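Local coordinates for tailspike protein (Acinetobacter phage vB_ApiP_P1, PDB 6E1R), which probably recognises and hydrolyses surface polysaccharide of the Acinetobacter host, as an enzyme-bearing spike on the phage tail, at residues K219-T224 with N255-K260; K168-A173 with V199-L204; F443-S448 with S536-F541. One frame throughout, in Å; residues are numbered along the deposited sequence.

Interaction 1 (K219-T224 with N255-K260)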
ATOM      1  N   LYS A 219      15.342  -2.590  -4.114  1.00 39.01           N
ATOM      2  CA  LYS A 219      15.627  -3.125  -5.445  1.00 41.05           C
ATOM      3  C   LYS A 219      16.830  -4.066  -5.423  1.00 37.60           C
ATOM      4  O   LYS A 219      17.784  -3.927  -6.192  1.00 37.01           O
ATOM      5  CB  LYS A 219      15.814  -2.007  -6.472  1.00 40.57           C
ATOM      6  CG  LYS A 219      15.615  -2.499  -7.898  1.00 44.66           C
ATOM      7  CD  LYS A 219      15.262  -1.380  -8.847  1.00 44.55           C
ATOM      8  CE  LYS A 219      14.833  -1.933 -10.196  1.00 46.15           C
ATOM      9  NZ  LYS A 219      14.194  -0.896 -11.048  1.00 52.43           N
ATOM     10  N   CYS A 220      16.782  -5.027  -4.510  1.00 30.22           N
ATOM     11  CA  CYS A 220      17.796  -6.063  -4.477  1.00 30.74           C
ATOM     12  C   CYS A 220      17.419  -7.175  -5.448  1.00 35.23           C
ATOM     13  O   CYS A 220      16.278  -7.276  -5.906  1.00 40.85           O
ATOM     14  CB  CYS A 220      17.953  -6.620  -3.063  1.00 30.63           C
ATOM     15  SG  CYS A 220      18.582  -5.421  -1.869  1.00 39.25           S
ATOM     16  N   ASP A 221      18.399  -8.012  -5.772  1.00 41.06           N
ATOM     17  CA  ASP A 221      18.190  -9.112  -6.701  1.00 42.82           C
ATOM     18  C   ASP A 221      18.699 -10.398  -6.070  1.00 48.14           C
ATOM     19  O   ASP A 221      19.816 -10.436  -5.545  1.00 51.58           O
ATOM     20  CB  ASP A 221      18.889  -8.851  -8.038  1.00 45.36           C
ATOM     21  CG  ASP A 221      18.538  -9.883  -9.090  1.00 49.35           C
ATOM     22  OD1 ASP A 221      18.871 -11.070  -8.895  1.00 50.79           O
ATOM     23  OD2 ASP A 221      17.917  -9.507 -10.107  1.00 51.46           O
ATOM     24  N   PHE A 222      17.882 -11.447  -6.135  1.00 40.94           N
ATOM     25  CA  PHE A 222      18.203 -12.745  -5.549  1.00 34.77           C
ATOM     26  C   PHE A 222      18.102 -13.811  -6.636  1.00 38.44           C
ATOM     27  O   PHE A 222      17.001 -14.241  -6.993  1.00 41.46           O
ATOM     28  CB  PHE A 222      17.275 -13.069  -4.382  1.00 28.72           C
ATOM     29  CG  PHE A 222      17.453 -12.173  -3.189  1.00 28.21           C
ATOM     30  CD1 PHE A 222      16.821 -10.942  -3.126  1.00 26.76           C
ATOM     31  CD2 PHE A 222      18.242 -12.570  -2.122  1.00 30.34           C
ATOM     32  CE1 PHE A 222      16.977 -10.121  -2.025  1.00 26.46           C
ATOM     33  CE2 PHE A 222      18.403 -11.753  -1.019  1.00 30.78           C
ATOM     34  CZ  PHE A 222      17.770 -10.527  -0.970  1.00 29.13           C
ATOM     35  N   GLY A 223      19.250 -14.226  -7.163  1.00 34.18           N
ATOM     36  CA  GLY A 223      19.336 -15.404  -8.002  1.00 31.81           C
ATOM     37  C   GLY A 223      19.057 -15.217  -9.476  1.00 36.52           C
ATOM     38  O   GLY A 223      18.907 -16.219 -10.185  1.00 41.91           O
ATOM     39  N   THR A 224      18.999 -13.980  -9.973  1.00 33.48           N
ATOM     40  CA  THR A 224      18.802 -13.790 -11.408  1.00 36.49           C
ATOM     41  C   THR A 224      20.056 -14.180 -12.176  1.00 43.49           C
ATOM     42  O   THR A 224      19.989 -14.914 -13.169  1.00 45.64           O
ATOM     43  CB  THR A 224      18.413 -12.343 -11.713  1.00 36.94           C
ATOM     44  OG1 THR A 224      17.228 -12.000 -10.984  1.00 39.47           O
ATOM     45  CG2 THR A 224      18.150 -12.166 -13.201  1.00 36.65           C
ATOM     46  N   ASN A 255      10.523  -3.511  -4.621  1.00 31.47           N
ATOM     47  CA  ASN A 255      10.966  -3.741  -5.999  1.00 35.14           C
ATOM     48  C   ASN A 255      12.071  -4.791  -6.089  1.00 33.72           C
ATOM     49  O   ASN A 255      12.891  -4.765  -7.011  1.00 36.11           O
ATOM     50  CB  ASN A 255      11.422  -2.436  -6.659  1.00 40.72           C
ATOM     51  CG  ASN A 255      10.399  -1.327  -6.523  1.00 44.63           C
ATOM     52  OD1 ASN A 255       9.454  -1.238  -7.308  1.00 43.04           O
ATOM     53  ND2 ASN A 255      10.584  -0.473  -5.524  1.00 45.62           N
ATOM     54  N   CYS A 256      12.112  -5.718  -5.140  1.00 28.44           N
ATOM     55  CA  CYS A 256      13.110  -6.773  -5.183  1.00 29.71           C
ATOM     56  C   CYS A 256      12.672  -7.883  -6.132  1.00 34.58           C
ATOM     57  O   CYS A 256      11.490  -8.036  -6.451  1.00 39.70           O
ATOM     58  CB  CYS A 256      13.362  -7.335  -3.785  1.00 31.58           C
ATOM     59  SG  CYS A 256      14.073  -6.133  -2.644  1.00 41.98           S
ATOM     60  N   ILE A 257      13.647  -8.669  -6.582  1.00 35.71           N
ATOM     61  CA  ILE A 257      13.420  -9.718  -7.568  1.00 35.31           C
ATOM     62  C   ILE A 257      13.941 -11.035  -7.010  1.00 38.15           C
ATOM     63  O   ILE A 257      15.069 -11.100  -6.510  1.00 38.86           O
ATOM     64  CB  ILE A 257      14.096  -9.396  -8.914  1.00 32.25           C
ATOM     65  CG1 ILE A 257      13.574  -8.070  -9.470  1.00 30.24           C
ATOM     66  CG2 ILE A 257      13.858 -10.517  -9.909  1.00 29.69           C
ATOM     67  CD1 ILE A 257      14.406  -7.513 -10.603  1.00 31.23           C
ATOM     68  N   PHE A 258      13.121 -12.081  -7.103  1.00 32.12           N
ATOM     69  CA  PHE A 258      13.476 -13.421  -6.643  1.00 30.71           C
ATOM     70  C   PHE A 258      13.258 -14.391  -7.796  1.00 33.61           C
ATOM     71  O   PHE A 258      12.112 -14.706  -8.133  1.00 35.97           O
ATOM     72  CB  PHE A 258      12.644 -13.829  -5.427  1.00 26.10           C
ATOM     73  CG  PHE A 258      12.768 -12.892  -4.258  1.00 27.87           C
ATOM     74  CD1 PHE A 258      11.995 -11.744  -4.185  1.00 28.41           C
ATOM     75  CD2 PHE A 258      13.646 -13.168  -3.223  1.00 26.99           C
ATOM     76  CE1 PHE A 258      12.105 -10.883  -3.109  1.00 29.27           C
ATOM     77  CE2 PHE A 258      13.760 -12.312  -2.143  1.00 27.29           C
ATOM     78  CZ  PHE A 258      12.988 -11.168  -2.086  1.00 24.88           C
ATOM     79  N   ARG A 259      14.349 -14.858  -8.403  1.00 40.97           N
ATOM     80  CA  ARG A 259      14.291 -15.742  -9.559  1.00 40.81           C
ATOM     81  C   ARG A 259      15.144 -16.983  -9.331  1.00 47.32           C
ATOM     82  O   ARG A 259      16.154 -16.943  -8.624  1.00 44.00           O
ATOM     83  CB  ARG A 259      14.765 -15.049 -10.847  1.00 39.03           C
ATOM     84  CG  ARG A 259      13.849 -13.964 -11.370  1.00 37.09           C
ATOM     85  CD  ARG A 259      14.305 -13.548 -12.758  1.00 40.69           C
ATOM     86  NE  ARG A 259      13.421 -12.559 -13.363  1.00 47.77           N
ATOM     87  CZ  ARG A 259      13.696 -11.264 -13.450  1.00 56.92           C
ATOM     88  NH1 ARG A 259      14.846 -10.793 -12.985  1.00 60.30           N
ATOM     89  NH2 ARG A 259      12.827 -10.440 -14.016  1.00 60.76           N
ATOM     90  N   LYS A 260      14.705 -18.091  -9.935  1.00 45.46           N
ATOM     91  CA  LYS A 260      15.515 -19.301 -10.099  1.00 46.01           C
ATOM     92  C   LYS A 260      15.898 -19.928  -8.761  1.00 45.47           C
ATOM     93  O   LYS A 260      17.039 -20.343  -8.559  1.00 52.57           O
ATOM     94  CB  LYS A 260      16.773 -19.011 -10.920  1.00 47.32           C
ATOM     95  CG  LYS A 260      16.533 -18.425 -12.295  1.00 48.84           C
ATOM     96  CD  LYS A 260      15.787 -19.384 -13.195  1.00 53.59           C
ATOM     97  CE  LYS A 260      15.488 -18.727 -14.540  1.00 55.43           C
ATOM     98  NZ  LYS A 260      16.742 -18.346 -15.268  1.00 53.61           N
TER

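Interaction 2 (K168-A173 with V199-L204)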
ATOM      1  N   LYS A 168      24.911  -1.192  -2.833  1.00 41.00           N
ATOM      2  CA  LYS A 168      25.354  -1.543  -4.182  1.00 42.45           C
ATOM      3  C   LYS A 168      26.572  -2.469  -4.147  1.00 42.37           C
ATOM      4  O   LYS A 168      27.651  -2.155  -4.654  1.00 47.83           O
ATOM      5  CB  LYS A 168      25.625  -0.271  -4.992  1.00 41.24           C
ATOM      6  CG  LYS A 168      24.414   0.651  -5.025  1.00 45.07           C
ATOM      7  CD  LYS A 168      24.712   2.000  -5.642  1.00 50.06           C
ATOM      8  CE  LYS A 168      23.460   2.866  -5.661  1.00 52.26           C
ATOM      9  NZ  LYS A 168      23.737   4.257  -6.109  1.00 60.99           N
ATOM     10  N   LEU A 169      26.372  -3.631  -3.530  1.00 40.54           N
ATOM     11  CA  LEU A 169      27.385  -4.671  -3.437  1.00 37.12           C
ATOM     12  C   LEU A 169      26.798  -5.988  -3.923  1.00 36.69           C
ATOM     13  O   LEU A 169      25.617  -6.269  -3.705  1.00 36.90           O
ATOM     14  CB  LEU A 169      27.903  -4.826  -2.001  1.00 35.80           C
ATOM     15  CG  LEU A 169      28.696  -3.644  -1.441  1.00 39.33           C
ATOM     16  CD1 LEU A 169      29.005  -3.851   0.032  1.00 37.79           C
ATOM     17  CD2 LEU A 169      29.978  -3.452  -2.233  1.00 39.57           C
HETATM   18  N   MSE A 170      27.626  -6.788  -4.584  1.00 35.84           N
HETATM   19  CA  MSE A 170      27.197  -8.091  -5.071  1.00 34.60           C
HETATM   20  C   MSE A 170      27.935  -9.196  -4.329  1.00 35.68           C
HETATM   21  O   MSE A 170      29.117  -9.063  -4.023  1.00 44.08           O
HETATM   22  CB  MSE A 170      27.431  -8.205  -6.578  1.00 43.12           C
HETATM   23  CG  MSE A 170      26.864  -9.464  -7.205  1.00 54.59           C
HETATM   24 SE   MSE A 170      26.901  -9.385  -9.151  1.00 70.27          SE
HETATM   25  CE  MSE A 170      26.022 -11.084  -9.546  1.00 70.18           C
ATOM     26  N   PHE A 171      27.238 -10.287  -4.031  1.00 36.83           N
ATOM     27  CA  PHE A 171      27.805 -11.394  -3.274  1.00 38.57           C
ATOM     28  C   PHE A 171      27.793 -12.642  -4.143  1.00 45.43           C
ATOM     29  O   PHE A 171      26.736 -13.047  -4.639  1.00 47.81           O
ATOM     30  CB  PHE A 171      27.025 -11.620  -1.978  1.00 35.84           C
ATOM     31  CG  PHE A 171      26.948 -10.403  -1.104  1.00 35.92           C
ATOM     32  CD1 PHE A 171      27.957 -10.121  -0.198  1.00 38.62           C
ATOM     33  CD2 PHE A 171      25.876  -9.531  -1.197  1.00 41.05           C
ATOM     34  CE1 PHE A 171      27.893  -8.998   0.607  1.00 40.65           C
ATOM     35  CE2 PHE A 171      25.806  -8.406  -0.396  1.00 41.61           C
ATOM     36  CZ  PHE A 171      26.816  -8.140   0.507  1.00 43.50           C
ATOM     37  N   LYS A 172      28.965 -13.248  -4.323  1.00 44.30           N
ATOM     38  CA  LYS A 172      29.123 -14.436  -5.148  1.00 45.42           C
ATOM     39  C   LYS A 172      29.816 -15.525  -4.339  1.00 48.07           C
ATOM     40  O   LYS A 172      30.227 -15.319  -3.193  1.00 48.18           O
ATOM     41  CB  LYS A 172      29.918 -14.134  -6.425  1.00 39.56           C
ATOM     42  CG  LYS A 172      29.331 -13.042  -7.300  1.00 40.70           C
ATOM     43  CD  LYS A 172      30.180 -12.841  -8.546  1.00 45.99           C
ATOM     44  CE  LYS A 172      29.577 -11.798  -9.470  1.00 49.41           C
ATOM     45  NZ  LYS A 172      30.409 -11.576 -10.686  1.00 54.14           N
ATOM     46  N   ALA A 173      29.945 -16.696  -4.957  1.00 47.17           N
ATOM     47  CA  ALA A 173      30.662 -17.823  -4.380  1.00 46.67           C
ATOM     48  C   ALA A 173      31.520 -18.456  -5.463  1.00 49.87           C
ATOM     49  O   ALA A 173      31.061 -18.648  -6.593  1.00 43.80           O
ATOM     50  CB  ALA A 173      29.702 -18.861  -3.786  1.00 42.00           C
ATOM     51  N   VAL A 199      23.038  -7.255  -4.982  1.00 38.33           N
ATOM     52  CA  VAL A 199      22.770  -8.411  -5.824  1.00 38.25           C
ATOM     53  C   VAL A 199      23.314  -9.649  -5.130  1.00 37.75           C
ATOM     54  O   VAL A 199      24.409  -9.624  -4.556  1.00 35.90           O
ATOM     55  CB  VAL A 199      23.393  -8.243  -7.224  1.00 33.21           C
ATOM     56  CG1 VAL A 199      23.086  -9.448  -8.099  1.00 33.66           C
ATOM     57  CG2 VAL A 199      22.897  -6.962  -7.874  1.00 33.56           C
ATOM     58  N   PHE A 200      22.540 -10.729  -5.172  1.00 39.19           N
ATOM     59  CA  PHE A 200      22.906 -11.994  -4.547  1.00 36.22           C
ATOM     60  C   PHE A 200      22.976 -13.049  -5.641  1.00 39.21           C
ATOM     61  O   PHE A 200      21.943 -13.465  -6.179  1.00 42.50           O
ATOM     62  CB  PHE A 200      21.907 -12.373  -3.454  1.00 33.82           C
ATOM     63  CG  PHE A 200      21.878 -11.401  -2.307  1.00 37.06           C
ATOM     64  CD1 PHE A 200      21.154 -10.222  -2.395  1.00 36.02           C
ATOM     65  CD2 PHE A 200      22.585 -11.661  -1.144  1.00 36.86           C
ATOM     66  CE1 PHE A 200      21.133  -9.324  -1.342  1.00 33.41           C
ATOM     67  CE2 PHE A 200      22.566 -10.768  -0.088  1.00 36.18           C
ATOM     68  CZ  PHE A 200      21.839  -9.598  -0.187  1.00 31.39           C
ATOM     69  N   ASP A 201      24.193 -13.470  -5.973  1.00 37.86           N
ATOM     70  CA  ASP A 201      24.398 -14.403  -7.069  1.00 40.73           C
ATOM     71  C   ASP A 201      23.838 -15.776  -6.718  1.00 38.70           C
ATOM     72  O   ASP A 201      23.871 -16.212  -5.563  1.00 35.66           O
ATOM     73  CB  ASP A 201      25.890 -14.504  -7.399  1.00 44.85           C
ATOM     74  CG  ASP A 201      26.151 -15.155  -8.743  1.00 52.80           C
ATOM     75  OD1 ASP A 201      25.918 -16.374  -8.870  1.00 57.29           O
ATOM     76  OD2 ASP A 201      26.585 -14.444  -9.675  1.00 56.19           O
ATOM     77  N   ARG A 202      23.321 -16.463  -7.739  1.00 39.93           N
ATOM     78  CA  ARG A 202      22.730 -17.780  -7.540  1.00 41.27           C
ATOM     79  C   ARG A 202      23.763 -18.836  -7.173  1.00 43.66           C
ATOM     80  O   ARG A 202      23.380 -19.935  -6.760  1.00 46.87           O
ATOM     81  CB  ARG A 202      21.980 -18.210  -8.800  1.00 38.60           C
ATOM     82  CG  ARG A 202      20.643 -18.878  -8.540  1.00 38.03           C
ATOM     83  CD  ARG A 202      20.086 -19.473  -9.820  1.00 35.83           C
ATOM     84  NE  ARG A 202      20.232 -18.567 -10.957  1.00 37.78           N
ATOM     85  CZ  ARG A 202      20.262 -18.959 -12.226  1.00 40.66           C
ATOM     86  NH1 ARG A 202      20.160 -20.247 -12.529  1.00 39.08           N
ATOM     87  NH2 ARG A 202      20.398 -18.066 -13.196  1.00 38.78           N
ATOM     88  N   SER A 203      25.054 -18.531  -7.317  1.00 40.89           N
ATOM     89  CA  SER A 203      26.098 -19.456  -6.898  1.00 43.41           C
ATOM     90  C   SER A 203      26.109 -19.661  -5.390  1.00 39.82           C
ATOM     91  O   SER A 203      26.601 -20.691  -4.918  1.00 41.15           O
ATOM     92  CB  SER A 203      27.465 -18.954  -7.367  1.00 42.74           C
ATOM     93  OG  SER A 203      27.696 -17.624  -6.934  1.00 43.55           O
ATOM     94  N   LEU A 204      25.579 -18.706  -4.631  1.00 36.59           N
ATOM     95  CA  LEU A 204      25.501 -18.842  -3.186  1.00 41.32           C
ATOM     96  C   LEU A 204      24.534 -19.956  -2.804  1.00 41.01           C
ATOM     97  O   LEU A 204      23.546 -20.220  -3.496  1.00 40.43           O
ATOM     98  CB  LEU A 204      25.041 -17.528  -2.555  1.00 37.93           C
ATOM     99  CG  LEU A 204      25.986 -16.329  -2.627  1.00 38.63           C
ATOM    100  CD1 LEU A 204      25.249 -15.057  -2.228  1.00 33.04           C
ATOM    101  CD2 LEU A 204      27.203 -16.548  -1.742  1.00 37.67           C
TER

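Interaction 3 (F443-S448 with S536-F541)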
ATOM      1  N   PHE A 443     -40.533 -40.091  14.948  1.00 44.64           N
ATOM      2  CA  PHE A 443     -41.895 -40.096  15.454  1.00 41.54           C
ATOM      3  C   PHE A 443     -42.445 -41.514  15.511  1.00 42.51           C
ATOM      4  O   PHE A 443     -42.088 -42.373  14.699  1.00 45.39           O
ATOM      5  CB  PHE A 443     -42.825 -39.249  14.574  1.00 40.46           C
ATOM      6  CG  PHE A 443     -42.555 -37.776  14.640  1.00 40.07           C
ATOM      7  CD1 PHE A 443     -41.602 -37.198  13.818  1.00 38.64           C
ATOM      8  CD2 PHE A 443     -43.262 -36.967  15.513  1.00 38.40           C
ATOM      9  CE1 PHE A 443     -41.352 -35.842  13.872  1.00 41.24           C
ATOM     10  CE2 PHE A 443     -43.018 -35.609  15.570  1.00 40.13           C
ATOM     11  CZ  PHE A 443     -42.062 -35.046  14.748  1.00 44.41           C
ATOM     12  N   THR A 444     -43.317 -41.744  16.484  1.00 42.98           N
ATOM     13  CA  THR A 444     -44.263 -42.847  16.462  1.00 45.43           C
ATOM     14  C   THR A 444     -45.661 -42.273  16.271  1.00 43.75           C
ATOM     15  O   THR A 444     -45.857 -41.054  16.257  1.00 42.04           O
ATOM     16  CB  THR A 444     -44.182 -43.683  17.746  1.00 46.59           C
ATOM     17  OG1 THR A 444     -44.527 -42.872  18.876  1.00 50.80           O
ATOM     18  CG2 THR A 444     -42.776 -44.233  17.935  1.00 44.85           C
ATOM     19  N   VAL A 445     -46.639 -43.162  16.106  1.00 42.62           N
ATOM     20  CA  VAL A 445     -48.008 -42.734  15.837  1.00 39.96           C
ATOM     21  C   VAL A 445     -48.498 -41.836  16.966  1.00 39.50           C
ATOM     22  O   VAL A 445     -48.680 -42.287  18.103  1.00 42.46           O
ATOM     23  CB  VAL A 445     -48.944 -43.940  15.641  1.00 43.15           C
ATOM     24  CG1 VAL A 445     -50.379 -43.470  15.462  1.00 41.11           C
ATOM     25  CG2 VAL A 445     -48.498 -44.758  14.441  1.00 45.87           C
ATOM     26  N   GLY A 446     -48.708 -40.557  16.657  1.00 33.19           N
ATOM     27  CA  GLY A 446     -49.210 -39.603  17.624  1.00 34.92           C
ATOM     28  C   GLY A 446     -48.182 -39.014  18.564  1.00 38.28           C
ATOM     29  O   GLY A 446     -48.562 -38.287  19.488  1.00 41.47           O
ATOM     30  N   SER A 447     -46.897 -39.296  18.364  1.00 40.23           N
ATOM     31  CA  SER A 447     -45.880 -38.801  19.278  1.00 36.81           C
ATOM     32  C   SER A 447     -45.543 -37.343  18.975  1.00 36.79           C
ATOM     33  O   SER A 447     -45.846 -36.813  17.901  1.00 29.74           O
ATOM     34  CB  SER A 447     -44.617 -39.657  19.197  1.00 33.61           C
ATOM     35  OG  SER A 447     -43.942 -39.457  17.966  1.00 39.52           O
ATOM     36  N   SER A 448     -44.902 -36.695  19.945  1.00 38.05           N
ATOM     37  CA  SER A 448     -44.525 -35.290  19.848  1.00 39.90           C
ATOM     38  C   SER A 448     -43.014 -35.159  19.966  1.00 42.69           C
ATOM     39  O   SER A 448     -42.398 -35.782  20.837  1.00 40.62           O
ATOM     40  CB  SER A 448     -45.218 -34.461  20.934  1.00 38.39           C
ATOM     41  OG  SER A 448     -46.626 -34.528  20.802  1.00 35.12           O
ATOM     42  N   SER A 536     -51.315 -41.680  10.495  1.00 40.34           N
ATOM     43  CA  SER A 536     -50.399 -42.811  10.472  1.00 41.96           C
ATOM     44  C   SER A 536     -48.938 -42.388  10.434  1.00 44.21           C
ATOM     45  O   SER A 536     -48.063 -43.255  10.343  1.00 47.32           O
ATOM     46  CB  SER A 536     -50.702 -43.711   9.269  1.00 46.19           C
ATOM     47  OG  SER A 536     -52.057 -44.125   9.270  1.00 52.08           O
ATOM     48  N   THR A 537     -48.658 -41.087  10.510  1.00 42.52           N
ATOM     49  CA  THR A 537     -47.299 -40.586  10.356  1.00 38.66           C
ATOM     50  C   THR A 537     -46.375 -41.175  11.415  1.00 36.56           C
ATOM     51  O   THR A 537     -46.652 -41.096  12.616  1.00 34.85           O
ATOM     52  CB  THR A 537     -47.289 -39.058  10.440  1.00 38.96           C
ATOM     53  OG1 THR A 537     -47.953 -38.509   9.294  1.00 40.40           O
ATOM     54  CG2 THR A 537     -45.862 -38.529  10.505  1.00 34.78           C
ATOM     55  N   ALA A 538     -45.271 -41.769  10.962  1.00 38.37           N
ATOM     56  CA  ALA A 538     -44.275 -42.337  11.858  1.00 41.73           C
ATOM     57  C   ALA A 538     -42.979 -42.541  11.088  1.00 42.21           C
ATOM     58  O   ALA A 538     -43.002 -42.934   9.918  1.00 41.27           O
ATOM     59  CB  ALA A 538     -44.753 -43.665  12.459  1.00 32.18           C
ATOM     60  N   GLY A 539     -41.855 -42.273  11.751  1.00 40.58           N
ATOM     61  CA  GLY A 539     -40.543 -42.449  11.173  1.00 44.05           C
ATOM     62  C   GLY A 539     -39.681 -41.230  11.409  1.00 42.58           C
ATOM     63  O   GLY A 539     -39.973 -40.393  12.270  1.00 45.11           O
ATOM     64  N   ARG A 540     -38.608 -41.128  10.630  1.00 45.53           N
ATOM     65  CA  ARG A 540     -37.643 -40.044  10.758  1.00 40.91           C
ATOM     66  C   ARG A 540     -37.964 -38.934   9.767  1.00 42.19           C
ATOM     67  O   ARG A 540     -38.099 -39.186   8.566  1.00 46.78           O
ATOM     68  CB  ARG A 540     -36.218 -40.555  10.543  1.00 37.62           C
ATOM     69  CG  ARG A 540     -35.176 -39.452  10.475  1.00 39.59           C
ATOM     70  CD  ARG A 540     -33.791 -39.997  10.755  1.00 35.83           C
ATOM     71  NE  ARG A 540     -33.691 -40.467  12.132  1.00 38.95           N
ATOM     72  CZ  ARG A 540     -32.578 -40.930  12.692  1.00 43.59           C
ATOM     73  NH1 ARG A 540     -31.454 -40.986  11.990  1.00 50.35           N
ATOM     74  NH2 ARG A 540     -32.591 -41.334  13.954  1.00 40.54           N
ATOM     75  N   PHE A 541     -38.080 -37.710  10.276  1.00 38.08           N
ATOM     76  CA  PHE A 541     -38.408 -36.543   9.474  1.00 40.09           C
ATOM     77  C   PHE A 541     -37.413 -35.428   9.773  1.00 43.80           C
ATOM     78  O   PHE A 541     -36.617 -35.507  10.713  1.00 47.63           O
ATOM     79  CB  PHE A 541     -39.845 -36.071   9.740  1.00 38.35           C
ATOM     80  CG  PHE A 541     -40.894 -37.080   9.363  1.00 40.76           C
ATOM     81  CD1 PHE A 541     -41.244 -38.098  10.238  1.00 38.68           C
ATOM     82  CD2 PHE A 541     -41.534 -37.008   8.136  1.00 39.68           C
ATOM     83  CE1 PHE A 541     -42.206 -39.027   9.892  1.00 37.29           C
ATOM     84  CE2 PHE A 541     -42.499 -37.934   7.786  1.00 38.79           C
ATOM     85  CZ  PHE A 541     -42.835 -38.945   8.665  1.00 37.99           C
TER
HETATM   86  O   HOH W   1     -49.262 -40.379  13.730  1.00 38.54           O

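Interaction 1 (K219-T224 with N255-K260)
K219 meets N255 through a CA-H...O contact, its CA lying 3.6 Å from N255 O, while its extended side chain leaves for the second subunit, where NZ forms a salt bridge with D216 and hydrogen bonds to S193 O and L214 O. C220 N donates to the sulphur of C256 (SG, 3.5 Å), which chi1 of -64° places beside the nitrogen of C256. The parallel ladder then begins with I257 N to C220 O at 3.1 Å. D221 CG, anti to the backbone N (chi1 -172°), carries a carboxylate that accepts T224 N on OD1, an Asx motif, and T224 OG1 on OD2 (2.7 Å), each through the syn lone pair. F222 lies on the other face beside F258. F258 CE2 sits over the F222 ring, 3.5 Å from its CD1, with the planes at 7° but slid until they barely overlap. F222 N donates to I257 O, and F222 O accepts from R259 N. G223 O accepts from R202 NE. T224 OG1 receives a weak bond from R259 NH1 (3.3 Å) at the edge of the guanidinium, whose NH2 forms a salt bridge with E284. Phenyl rings thus line one face and D221 and I257 the opposite one; at the end of the contact, with I257 CG2 against the R259 guanidinium, D221, T224, R259 and E284 form a polar network whose opposite charges probably stabilise each other.

Interaction 2 (K168-A173 with V199-L204)
F171 and F200 run alongside each other in the same direction, with F171 CD2 over one face of the F200 ring and 3.7 Å from its CE2. The planes diverge by 26° and slide apart, so overlap is slight. L204 extends this apolar face, its CD1 reaching F171 CB at 3.9 Å. On the reverse face selenomethionine M170, extended with CG anti to the backbone N (chi1 -173°), crosses V199 and brings CE to 3.7 Å from V199 CG1. Between the faces runs the parallel ladder: V199 N to L169 O, F171 N to V199 O, and D201 N to F171 O at 2.9 Å. Further out, K172 crosses D201, its CG 3.7 Å from D201 CB. D201 OD1 is gripped by S203 N (2.8 Å) through its anti lone pair and by S203 OG from above the carboxylate plane, and S227 N donates to it as well. S203 OG in turn accepts A173 N at 3.1 Å, tying the turn back to the strand. An Asx turn within a type I turn from D201 to L204 follows the short strand 199-200, and the aligned phenylalanines, continued by F222, are the kind of internal side-chain stack that marks a parallel beta-helix.

Interaction 3 (F443-S448 with S536-F541)
F443 and G539 form an antiparallel hydrogen-bonded pair, with F443 N donating to G539 O at 2.8 Å and G539 N returning a bond to F443 O at 3.0 Å. F443 CG lies beside the backbone N (chi1 -69°). The ring beyond it has G539 O near its plane at one edge, and its CD1 touches F541 CD1 at 3.7 Å. The two side chains cross at about a right angle and the ring planes meet at 73°. Next along, A538 CB lies 3.7 Å from F443 O, and V445 CG2 lies 4.4 Å from A538 CB. A water links the segments, accepting from G446 N and donating to T537 O.

This is the end of a strand pair in the C-terminal beta-sandwich domain, where strand 435-443 of one antiparallel sheet passes into strand 448-455 of the other. The crossing is made by a type II turn, closed by S447 N to T444 O (2.9 Å) and braced by T444 N, which donates to S447 OG at 2.8 Å. Between the sheets, the F443 ring rests on A531 and A533 of strand 528-533, while F541 meets F519 and F474 edge-to-face. On the facing segment T537 OG1 is bonded to H516 O and V534 O, holding the loop ahead of the strand, and R540 NE forms a salt bridge with D442 on the adjacent strand.

Overall arrangement
Interactions 1 and 2 join strands of successive coils of the beta-helix in this C-terminal piece of the tailspike, both buried, their centres 11 Å apart. Strands 199-200 and 221-222 are neighbours, joined by a probable hydrogen bond from F200 N to D221 O, while F200 and F222 stack and R202 of interaction 2 reaches G223 O of interaction 1. K219 and N255 of interaction 1 bond to the second subunit, and K168, at the start of segment 168-173, reaches its E132. Interaction 3, about 55 Å from interaction 1 between nearest atoms, is partly exposed and touched by no other chain; one antiparallel pair, a turn and a water replace the parallel ladders and aligned rings.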